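Local coordinates for DNA damage response protein Rtt109, putative (Neosartorya fumigata, PDB 5ZB9) that probably acetylates lysine on histone H3, with acetyl-CoA as donor, in nucleosome assembly during DNA replication and in the DNA damage response, at residues V71-L79 with F90-L100; S110-S121 with W168-I176. One frame throughout, in Å; residues are numbered along the deposited sequence. Where two conformers were deposited one is given.

Interaction 1. Residues V71-L79 with F90-L100; sequences VIIFGIEVL and FVSKADSTGYL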
loop_
_atom_site.group_PDB
_atom_site.type_symbol
_atom_site.label_atom_id
_atom_site.label_comp_id
_atom_site.label_asym_id
_atom_site.label_seq_id
_atom_site.Cartn_x
_atom_site.Cartn_y
_atom_site.Cartn_z
ATOM N N VAL A 71 14.929 -18.980 -7.676
ATOM C CA VAL A 71 14.994 -18.425 -6.328
ATOM C C VAL A 71 14.194 -17.125 -6.242
ATOM O O VAL A 71 14.349 -16.212 -7.059
ATOM C CB VAL A 71 16.453 -18.199 -5.854
ATOM C CG1 VAL A 71 17.187 -17.187 -6.722
ATOM C CG2 VAL A 71 16.470 -17.786 -4.395
ATOM N N ILE A 72 13.311 -17.064 -5.254
ATOM C CA ILE A 72 12.527 -15.866 -5.001
ATOM C C ILE A 72 13.432 -14.696 -4.627
ATOM O O ILE A 72 14.298 -14.826 -3.768
ATOM C CB ILE A 72 11.500 -16.106 -3.880
ATOM C CG1 ILE A 72 10.372 -17.005 -4.380
ATOM C CG2 ILE A 72 10.939 -14.792 -3.371
ATOM C CD1 ILE A 72 9.416 -17.414 -3.290
ATOM N N ILE A 73 13.232 -13.552 -5.271
ATOM C CA ILE A 73 14.027 -12.374 -4.952
ATOM C C ILE A 73 13.218 -11.270 -4.275
ATOM O O ILE A 73 13.787 -10.359 -3.675
ATOM C CB ILE A 73 14.684 -11.782 -6.205
ATOM C CG1 ILE A 73 13.611 -11.345 -7.204
ATOM C CG2 ILE A 73 15.641 -12.783 -6.818
ATOM C CD1 ILE A 73 14.107 -10.365 -8.231
ATOM N N PHE A 74 11.896 -11.348 -4.359
ATOM C CA PHE A 74 11.068 -10.259 -3.875
ATOM C C PHE A 74 9.648 -10.718 -3.619
ATOM O O PHE A 74 9.112 -11.534 -4.359
ATOM C CB PHE A 74 11.073 -9.105 -4.880
ATOM C CG PHE A 74 10.411 -7.854 -4.376
ATOM C CD1 PHE A 74 10.973 -7.125 -3.333
ATOM C CD2 PHE A 74 9.240 -7.389 -4.958
ATOM C CE1 PHE A 74 10.368 -5.959 -2.864
ATOM C CE2 PHE A 74 8.634 -6.225 -4.501
ATOM C CZ PHE A 74 9.199 -5.509 -3.452
ATOM N N GLY A 75 9.044 -10.193 -2.564
ATOM C CA GLY A 75 7.660 -10.489 -2.263
ATOM C C GLY A 75 6.929 -9.232 -1.834
ATOM O O GLY A 75 7.437 -8.455 -1.018
ATOM N N ILE A 76 5.742 -9.012 -2.384
ATOM C CA ILE A 76 4.968 -7.848 -1.984
ATOM C C ILE A 76 3.500 -8.209 -1.819
ATOM O O ILE A 76 2.883 -8.793 -2.719
ATOM C CB ILE A 76 5.139 -6.679 -2.993
ATOM C CG1 ILE A 76 4.251 -5.506 -2.611
ATOM C CG2 ILE A 76 4.877 -7.125 -4.434
ATOM C CD1 ILE A 76 4.560 -4.262 -3.395
ATOM N N GLU A 77 2.956 -7.900 -0.642
ATOM C CA GLU A 77 1.538 -8.112 -0.392
ATOM C C GLU A 77 0.805 -6.786 -0.424
ATOM O O GLU A 77 1.253 -5.802 0.158
ATOM C CB GLU A 77 1.293 -8.806 0.947
ATOM C CG GLU A 77 -0.187 -9.110 1.193
ATOM C CD GLU A 77 -0.451 -9.826 2.513
ATOM O OE1 GLU A 77 -1.009 -10.946 2.485
ATOM O OE2 GLU A 77 -0.117 -9.265 3.580
ATOM N N VAL A 78 -0.325 -6.768 -1.118
ATOM C CA VAL A 78 -1.142 -5.571 -1.211
ATOM C C VAL A 78 -2.591 -5.892 -0.885
ATOM O O VAL A 78 -3.155 -6.818 -1.454
ATOM C CB VAL A 78 -1.081 -4.960 -2.606
ATOM C CG1 VAL A 78 -1.865 -3.675 -2.633
ATOM C CG2 VAL A 78 0.368 -4.732 -3.033
ATOM N N LEU A 79 -3.185 -5.131 0.032
ATOM C CA LEU A 79 -4.587 -5.312 0.382
ATOM C C LEU A 79 -5.447 -4.255 -0.297
ATOM O O LEU A 79 -5.170 -3.054 -0.188
ATOM C CB LEU A 79 -4.776 -5.245 1.895
ATOM C CG LEU A 79 -3.772 -6.024 2.749
ATOM C CD1 LEU A 79 -4.025 -5.748 4.230
ATOM C CD2 LEU A 79 -3.832 -7.515 2.451
ATOM N N PHE A 90 -3.595 -0.793 -0.207
ATOM C CA PHE A 90 -2.649 -0.695 0.896
ATOM C C PHE A 90 -1.558 -1.744 0.811
ATOM O O PHE A 90 -1.844 -2.935 0.680
ATOM C CB PHE A 90 -3.378 -0.827 2.239
ATOM C CG PHE A 90 -2.457 -0.902 3.421
ATOM C CD1 PHE A 90 -1.793 0.228 3.867
ATOM C CD2 PHE A 90 -2.256 -2.101 4.084
ATOM C CE1 PHE A 90 -0.935 0.163 4.963
ATOM C CE2 PHE A 90 -1.403 -2.173 5.177
ATOM C CZ PHE A 90 -0.741 -1.039 5.616
ATOM N N VAL A 91 -0.306 -1.300 0.892
ATOM C CA VAL A 91 0.831 -2.215 0.902
ATOM C C VAL A 91 1.044 -2.730 2.322
ATOM O O VAL A 91 1.304 -1.944 3.231
ATOM C CB VAL A 91 2.119 -1.533 0.406
ATOM C CG1 VAL A 91 3.256 -2.544 0.311
ATOM C CG2 VAL A 91 1.874 -0.840 -0.928
ATOM N N SER A 92 0.922 -4.037 2.523
ATOM C CA SER A 92 1.047 -4.584 3.864
ATOM C C SER A 92 2.418 -5.193 4.096
ATOM O O SER A 92 2.923 -5.174 5.214
ATOM C CB SER A 92 -0.037 -5.625 4.126
ATOM O OG SER A 92 -0.014 -6.638 3.139
ATOM N N LYS A 93 3.026 -5.716 3.037
ATOM C CA LYS A 93 4.315 -6.401 3.143
ATOM C C LYS A 93 5.158 -6.186 1.897
ATOM O O LYS A 93 4.640 -6.158 0.778
ATOM C CB LYS A 93 4.115 -7.913 3.360
ATOM C CG LYS A 93 3.468 -8.302 4.677
ATOM C CD LYS A 93 2.924 -9.734 4.644
ATOM C CE LYS A 93 2.106 -10.020 5.899
ATOM N NZ LYS A 93 1.201 -11.191 5.749
ATOM N N ALA A 94 6.461 -6.056 2.088
ATOM C CA ALA A 94 7.391 -5.968 0.972
ATOM C C ALA A 94 8.784 -6.286 1.469
ATOM O O ALA A 94 9.339 -5.552 2.279
ATOM C CB ALA A 94 7.352 -4.595 0.333
ATOM N N ASP A 95 9.342 -7.395 0.999
ATOM C CA ASP A 95 10.675 -7.797 1.416
ATOM C C ASP A 95 11.439 -8.378 0.247
ATOM O O ASP A 95 10.844 -8.813 -0.737
ATOM C CB ASP A 95 10.603 -8.816 2.557
ATOM C CG ASP A 95 11.760 -8.673 3.545
ATOM O OD1 ASP A 95 12.679 -7.860 3.285
ATOM O OD2 ASP A 95 11.746 -9.378 4.580
ATOM N N SER A 96 12.761 -8.370 0.351
ATOM C CA SER A 96 13.611 -9.035 -0.627
ATOM C C SER A 96 14.316 -10.176 0.073
ATOM O O SER A 96 14.252 -10.287 1.293
ATOM C CB SER A 96 14.626 -8.073 -1.227
ATOM O OG SER A 96 15.510 -7.623 -0.221
ATOM N N THR A 97 14.985 -11.027 -0.691
ATOM C CA THR A 97 15.673 -12.165 -0.097
ATOM C C THR A 97 17.173 -11.929 -0.107
ATOM O O THR A 97 17.899 -12.453 0.730
ATOM C CB THR A 97 15.348 -13.467 -0.834
ATOM O OG1 THR A 97 15.630 -13.307 -2.229
ATOM C CG2 THR A 97 13.890 -13.817 -0.656
ATOM N N GLY A 98 17.629 -11.128 -1.060
ATOM C CA GLY A 98 19.035 -10.811 -1.169
ATOM C C GLY A 98 19.731 -11.628 -2.235
ATOM O O GLY A 98 20.953 -11.569 -2.358
ATOM N N TYR A 99 18.958 -12.383 -3.015
ATOM C CA TYR A 99 19.538 -13.273 -4.025
ATOM C C TYR A 99 19.425 -12.733 -5.443
ATOM O O TYR A 99 19.742 -13.429 -6.405
ATOM C CB TYR A 99 18.898 -14.661 -3.925
ATOM C CG TYR A 99 19.225 -15.298 -2.604
ATOM C CD1 TYR A 99 20.509 -15.769 -2.341
ATOM C CD2 TYR A 99 18.276 -15.380 -1.596
ATOM C CE1 TYR A 99 20.827 -16.331 -1.120
ATOM C CE2 TYR A 99 18.587 -15.939 -0.371
ATOM C CZ TYR A 99 19.866 -16.412 -0.140
ATOM O OH TYR A 99 20.178 -16.968 1.077
ATOM N N LEU A 100 19.001 -11.480 -5.565
ATOM C CA LEU A 100 18.882 -10.838 -6.866
ATOM C C LEU A 100 20.220 -10.801 -7.605
ATOM O O LEU A 100 20.253 -10.784 -8.838
ATOM C CB LEU A 100 18.327 -9.423 -6.707
ATOM C CG LEU A 100 18.225 -8.558 -7.964
ATOM C CD1 LEU A 100 17.394 -9.256 -9.034
ATOM C CD2 LEU A 100 17.649 -7.191 -7.623
HETATM O O HOH W 1 16.678 -10.175 -3.588
#
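V71-L79 and F90-L100 run antiparallel, their axes 178° apart, as the two arms of a β-hairpin in the central sheet, and a classic β bulge at S92 and K93, both opposite E77, shifts the register by one residue. G75 pairs with D95 and L79 with F90 through two backbone hydrogen bonds each. At the bulge E77 O accepts from S92 N (3.0 Å) and, weakly, from K93 N, while E77 N donates to K93 O. The bulge also gathers side chains. E77 extends with CG anti to its backbone N (chi1 -177°), alongside the lysine chain of K93, and OE2 takes S92 OG at 2.7 Å on its anti side. K93 NZ adds a weak, salt-bridging bond to the same OE2 (3.2 Å), and E77 OE1 is bonded to Y424 OH. Beyond the strand pairing, T97 OG1 donates to I72 O in the carbonyl plane, and water 1 links I73 O to G98 N. Apolar contacts continue there, with I73 CD1 meeting L100 CD1 at 3.6 Å and V71 CG2 lying 4.0 Å from Y99 CB. A94 and S96, which bind CoA in another structure of the protein, share a face with F74 and I76; none is bound here. With S92 OG and, weakly, K93 NZ on OE2 and Y424 OH on OE1, the buried carboxylate is probably kept as the anion.

Interaction 2. Residues S110-S121 with W168-I176; sequences SLLRLISNAFLS and WWCRVIDPI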
loop_
_atom_site.group_PDB
_atom_site.type_symbol
_atom_site.label_atom_id
_atom_site.label_comp_id
_atom_site.label_asym_id
_atom_site.label_seq_id
_atom_site.Cartn_x
_atom_site.Cartn_y
_atom_site.Cartn_z
ATOM N N SER A 110 16.838 0.006 -9.774
ATOM C CA SER A 110 16.294 -0.897 -8.771
ATOM C C SER A 110 15.161 -1.682 -9.414
ATOM O O SER A 110 14.073 -1.151 -9.638
ATOM C CB SER A 110 15.801 -0.144 -7.516
ATOM O OG SER A 110 15.448 -1.027 -6.438
ATOM N N LEU A 111 15.440 -2.941 -9.737
ATOM C CA LEU A 111 14.409 -3.843 -10.221
ATOM C C LEU A 111 13.268 -3.910 -9.226
ATOM O O LEU A 111 12.105 -3.963 -9.614
ATOM C CB LEU A 111 14.971 -5.243 -10.459
ATOM C CG LEU A 111 15.866 -5.368 -11.684
ATOM C CD1 LEU A 111 16.388 -6.792 -11.816
ATOM C CD2 LEU A 111 15.100 -4.933 -12.926
ATOM N N LEU A 112 13.602 -3.899 -7.939
ATOM C CA LEU A 112 12.576 -3.985 -6.915
ATOM C C LEU A 112 11.664 -2.756 -6.964
ATOM O O LEU A 112 10.451 -2.875 -6.768
ATOM C CB LEU A 112 13.198 -4.151 -5.532
ATOM C CG LEU A 112 14.196 -5.305 -5.385
ATOM C CD1 LEU A 112 14.462 -5.602 -3.920
ATOM C CD2 LEU A 112 13.718 -6.557 -6.113
ATOM N N ARG A 113 12.229 -1.588 -7.261
ATOM C CA ARG A 113 11.408 -0.386 -7.386
ATOM C C ARG A 113 10.490 -0.512 -8.594
ATOM O O ARG A 113 9.301 -0.211 -8.509
ATOM C CB ARG A 113 12.266 0.879 -7.503
ATOM C CG ARG A 113 11.445 2.164 -7.690
ATOM C CD ARG A 113 12.301 3.442 -7.706
ATOM N NE ARG A 113 13.334 3.442 -8.746
ATOM C CZ ARG A 113 13.096 3.551 -10.052
ATOM N NH1 ARG A 113 11.852 3.669 -10.502
ATOM N NH2 ARG A 113 14.104 3.535 -10.914
ATOM N N LEU A 114 11.041 -0.973 -9.714
ATOM C CA LEU A 114 10.268 -1.129 -10.948
ATOM C C LEU A 114 9.117 -2.118 -10.780
ATOM O O LEU A 114 7.991 -1.869 -11.228
ATOM C CB LEU A 114 11.180 -1.572 -12.088
ATOM C CG LEU A 114 12.110 -0.473 -12.604
ATOM C CD1 LEU A 114 12.999 -1.003 -13.709
ATOM C CD2 LEU A 114 11.290 0.713 -13.090
ATOM N N ILE A 115 9.404 -3.236 -10.120
ATOM C CA ILE A 115 8.397 -4.249 -9.863
ATOM C C ILE A 115 7.267 -3.706 -8.985
ATOM O O ILE A 115 6.094 -3.839 -9.338
ATOM C CB ILE A 115 9.024 -5.494 -9.206
ATOM C CG1 ILE A 115 9.978 -6.180 -10.185
ATOM C CG2 ILE A 115 7.941 -6.466 -8.756
ATOM C CD1 ILE A 115 10.759 -7.307 -9.571
ATOM N N SER A 116 7.622 -3.090 -7.858
ATOM C CA SER A 116 6.639 -2.526 -6.930
ATOM C C SER A 116 5.731 -1.491 -7.598
ATOM O O SER A 116 4.529 -1.468 -7.366
ATOM C CB SER A 116 7.348 -1.878 -5.736
ATOM O OG SER A 116 8.248 -2.780 -5.122
ATOM N N ASN A 117 6.343 -0.624 -8.399
ATOM C CA ASN A 117 5.664 0.379 -9.212
ATOM C C ASN A 117 4.659 -0.281 -10.168
ATOM O O ASN A 117 3.488 0.100 -10.230
ATOM C CB ASN A 117 6.735 1.181 -9.979
ATOM C CG ASN A 117 6.181 2.369 -10.756
ATOM O OD1 ASN A 117 5.029 2.394 -11.173
ATOM N ND2 ASN A 117 7.031 3.356 -10.972
ATOM N N ALA A 118 5.126 -1.286 -10.900
ATOM C CA ALA A 118 4.305 -1.972 -11.888
ATOM C C ALA A 118 3.133 -2.697 -11.246
ATOM O O ALA A 118 2.017 -2.635 -11.750
ATOM C CB ALA A 118 5.159 -2.952 -12.690
ATOM N N PHE A 119 3.388 -3.384 -10.138
ATOM C CA PHE A 119 2.337 -4.105 -9.417
ATOM C C PHE A 119 1.251 -3.154 -8.888
ATOM O O PHE A 119 0.059 -3.399 -9.079
ATOM C CB PHE A 119 2.945 -4.925 -8.270
ATOM C CG PHE A 119 2.004 -5.937 -7.668
ATOM C CD1 PHE A 119 1.217 -6.746 -8.476
ATOM C CD2 PHE A 119 1.922 -6.093 -6.289
ATOM C CE1 PHE A 119 0.351 -7.685 -7.914
ATOM C CE2 PHE A 119 1.064 -7.022 -5.722
ATOM C CZ PHE A 119 0.276 -7.819 -6.535
ATOM N N LEU A 120 1.659 -2.066 -8.239
ATOM C CA LEU A 120 0.709 -1.059 -7.765
ATOM C C LEU A 120 -0.059 -0.418 -8.924
ATOM O O LEU A 120 -1.282 -0.297 -8.868
ATOM C CB LEU A 120 1.430 0.015 -6.953
ATOM C CG LEU A 120 1.978 -0.440 -5.594
ATOM C CD1 LEU A 120 2.740 0.670 -4.895
ATOM C CD2 LEU A 120 0.839 -0.926 -4.709
ATOM N N SER A 121 0.661 -0.016 -9.969
ATOM C CA SER A 121 0.042 0.505 -11.187
ATOM C C SER A 121 -1.030 -0.440 -11.706
ATOM O O SER A 121 -2.145 -0.029 -12.027
ATOM C CB SER A 121 1.090 0.720 -12.282
ATOM O OG SER A 121 1.251 2.095 -12.563
ATOM N N TRP A 168 12.566 5.816 -0.782
ATOM C CA TRP A 168 12.391 4.739 -1.757
ATOM C C TRP A 168 10.921 4.604 -2.157
ATOM O O TRP A 168 10.586 4.578 -3.340
ATOM C CB TRP A 168 12.919 3.416 -1.186
ATOM C CG TRP A 168 12.975 2.273 -2.166
ATOM C CD1 TRP A 168 13.976 1.999 -3.059
ATOM C CD2 TRP A 168 11.993 1.235 -2.338
ATOM N NE1 TRP A 168 13.673 0.862 -3.776
ATOM C CE2 TRP A 168 12.465 0.375 -3.351
ATOM C CE3 TRP A 168 10.767 0.954 -1.734
ATOM C CZ2 TRP A 168 11.756 -0.743 -3.768
ATOM C CZ3 TRP A 168 10.057 -0.164 -2.150
ATOM C CH2 TRP A 168 10.555 -0.999 -3.156
ATOM N N TRP A 169 10.047 4.542 -1.160
ATOM C CA TRP A 169 8.623 4.382 -1.410
ATOM C C TRP A 169 8.031 5.577 -2.143
ATOM O O TRP A 169 7.132 5.419 -2.959
ATOM C CB TRP A 169 7.872 4.138 -0.098
ATOM C CG TRP A 169 7.880 2.694 0.308
ATOM C CD1 TRP A 169 8.460 2.154 1.420
ATOM C CD2 TRP A 169 7.298 1.603 -0.414
ATOM N NE1 TRP A 169 8.258 0.799 1.441
ATOM C CE2 TRP A 169 7.545 0.436 0.330
ATOM C CE3 TRP A 169 6.584 1.503 -1.613
ATOM C CZ2 TRP A 169 7.098 -0.818 -0.085
ATOM C CZ3 TRP A 169 6.144 0.268 -2.022
ATOM C CH2 TRP A 169 6.405 -0.879 -1.266
ATOM N N CYS A 170 8.535 6.773 -1.868
ATOM C CA CYS A 170 8.086 7.934 -2.633
ATOM C C CYS A 170 8.484 7.804 -4.106
ATOM O O CYS A 170 7.712 8.189 -4.984
ATOM C CB CYS A 170 8.636 9.226 -2.032
ATOM S SG CYS A 170 7.936 9.597 -0.402
ATOM N N ARG A 171 9.662 7.234 -4.383
ATOM C CA ARG A 171 10.111 7.047 -5.759
ATOM C C ARG A 171 9.289 5.967 -6.458
ATOM O O ARG A 171 9.136 5.982 -7.670
ATOM C CB ARG A 171 11.603 6.700 -5.800
ATOM C CG ARG A 171 12.535 7.877 -5.493
ATOM C CD ARG A 171 13.997 7.504 -5.725
ATOM N NE ARG A 171 14.433 6.445 -4.818
ATOM C CZ ARG A 171 15.154 6.646 -3.719
ATOM N NH1 ARG A 171 15.490 5.620 -2.953
ATOM N NH2 ARG A 171 15.542 7.873 -3.393
ATOM N N VAL A 172 8.751 5.031 -5.687
ATOM C CA VAL A 172 7.855 4.018 -6.238
ATOM C C VAL A 172 6.541 4.664 -6.669
ATOM O O VAL A 172 6.000 4.386 -7.743
ATOM C CB VAL A 172 7.551 2.906 -5.210
ATOM C CG1 VAL A 172 6.384 2.049 -5.671
ATOM C CG2 VAL A 172 8.793 2.058 -4.942
ATOM N N ILE A 173 6.040 5.536 -5.803
ATOM C CA ILE A 173 4.763 6.207 -5.990
ATOM C C ILE A 173 4.813 7.306 -7.068
ATOM O O ILE A 173 3.851 7.490 -7.815
ATOM C CB ILE A 173 4.292 6.788 -4.625
ATOM C CG1 ILE A 173 3.823 5.640 -3.731
ATOM C CG2 ILE A 173 3.199 7.846 -4.782
ATOM C CD1 ILE A 173 2.808 4.749 -4.393
ATOM N N ASP A 174 5.940 8.010 -7.164
ATOM C CA ASP A 174 6.045 9.192 -8.033
ATOM C C ASP A 174 5.570 8.967 -9.484
ATOM O O ASP A 174 4.781 9.761 -9.988
ATOM C CB ASP A 174 7.485 9.727 -8.029
ATOM C CG ASP A 174 7.578 11.175 -8.495
ATOM O OD1 ASP A 174 6.730 11.996 -8.091
ATOM O OD2 ASP A 174 8.502 11.502 -9.263
ATOM N N PRO A 175 6.027 7.888 -10.158
ATOM C CA PRO A 175 5.566 7.720 -11.546
ATOM C C PRO A 175 4.083 7.376 -11.658
ATOM O O PRO A 175 3.454 7.701 -12.669
ATOM C CB PRO A 175 6.424 6.563 -12.066
ATOM C CG PRO A 175 7.591 6.510 -11.159
ATOM C CD PRO A 175 7.056 6.892 -9.817
ATOM N N ILE A 176 3.527 6.720 -10.646
ATOM C CA ILE A 176 2.095 6.463 -10.647
ATOM C C ILE A 176 1.365 7.786 -10.547
ATOM O O ILE A 176 0.452 8.068 -11.325
ATOM C CB ILE A 176 1.661 5.567 -9.489
ATOM C CG1 ILE A 176 2.487 4.289 -9.472
ATOM C CG2 ILE A 176 0.182 5.248 -9.595
ATOM C CD1 ILE A 176 2.043 3.303 -8.422
HETATM O O HOH W 2 9.269 3.742 -9.603
#
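Part of the CoA-binding site is built where helix 111-127 meets helix 162-177, and the W168 indole is laid against the N-terminal turns of the former. No CoA is bound here, but L112, R113, W168 and R171 all line its site. The benzene side of the indole comes up to the helix backbone, CZ2 lying 3.6 Å from R113 N, while S110 OG sits at the ring edge near NE1. CH2 approaches S116 OG (3.5 Å), a hydroxyl that donates back to L112 O. CG anti to the backbone N (chi1 -172°) carries the W168 ring across to helix 111-127, while V172 CG2 of its own helix lies over one face, toward the rim. The segments cross at -47° with axes 8.8 Å apart, and V172 packs knob-into-hole among R113, S116, N117 and L120. Farther along, L120 CB meets I176 CD1 at 3.7 Å, and L120 CD1 touches V172 CG1 and I173 CD1. On the polar flank no direct hydrogen bond joins the segments; water 2 does so, accepting from R113 NH1 and N117 ND2 (both 2.7 Å) and donating to R171 O. R113 CD rests 3.8 Å from R171 CB.

Overall arrangement
From the N terminus, interaction 1 comes first: it closes the short hairpin loop between strands 71-82 and 86-96. The chain then passes from strand 86-96 into helix 111-127, and interaction 2 closes a longer loop, which includes strand 133-140, when helix 162-177 returns to that helix. The two loops follow in series and neither nest nor cross. In space their centres lie about 12 Å apart, and helix 111-127 packs on the hairpin: F74 CZ is 3.3 Å from S116 OG, and I76 and V78 touch F119. S96 CB also meets L112 CD1, so strand and helix contribute neighbouring residues to the CoA site, with W168 and R171 added by the second helix.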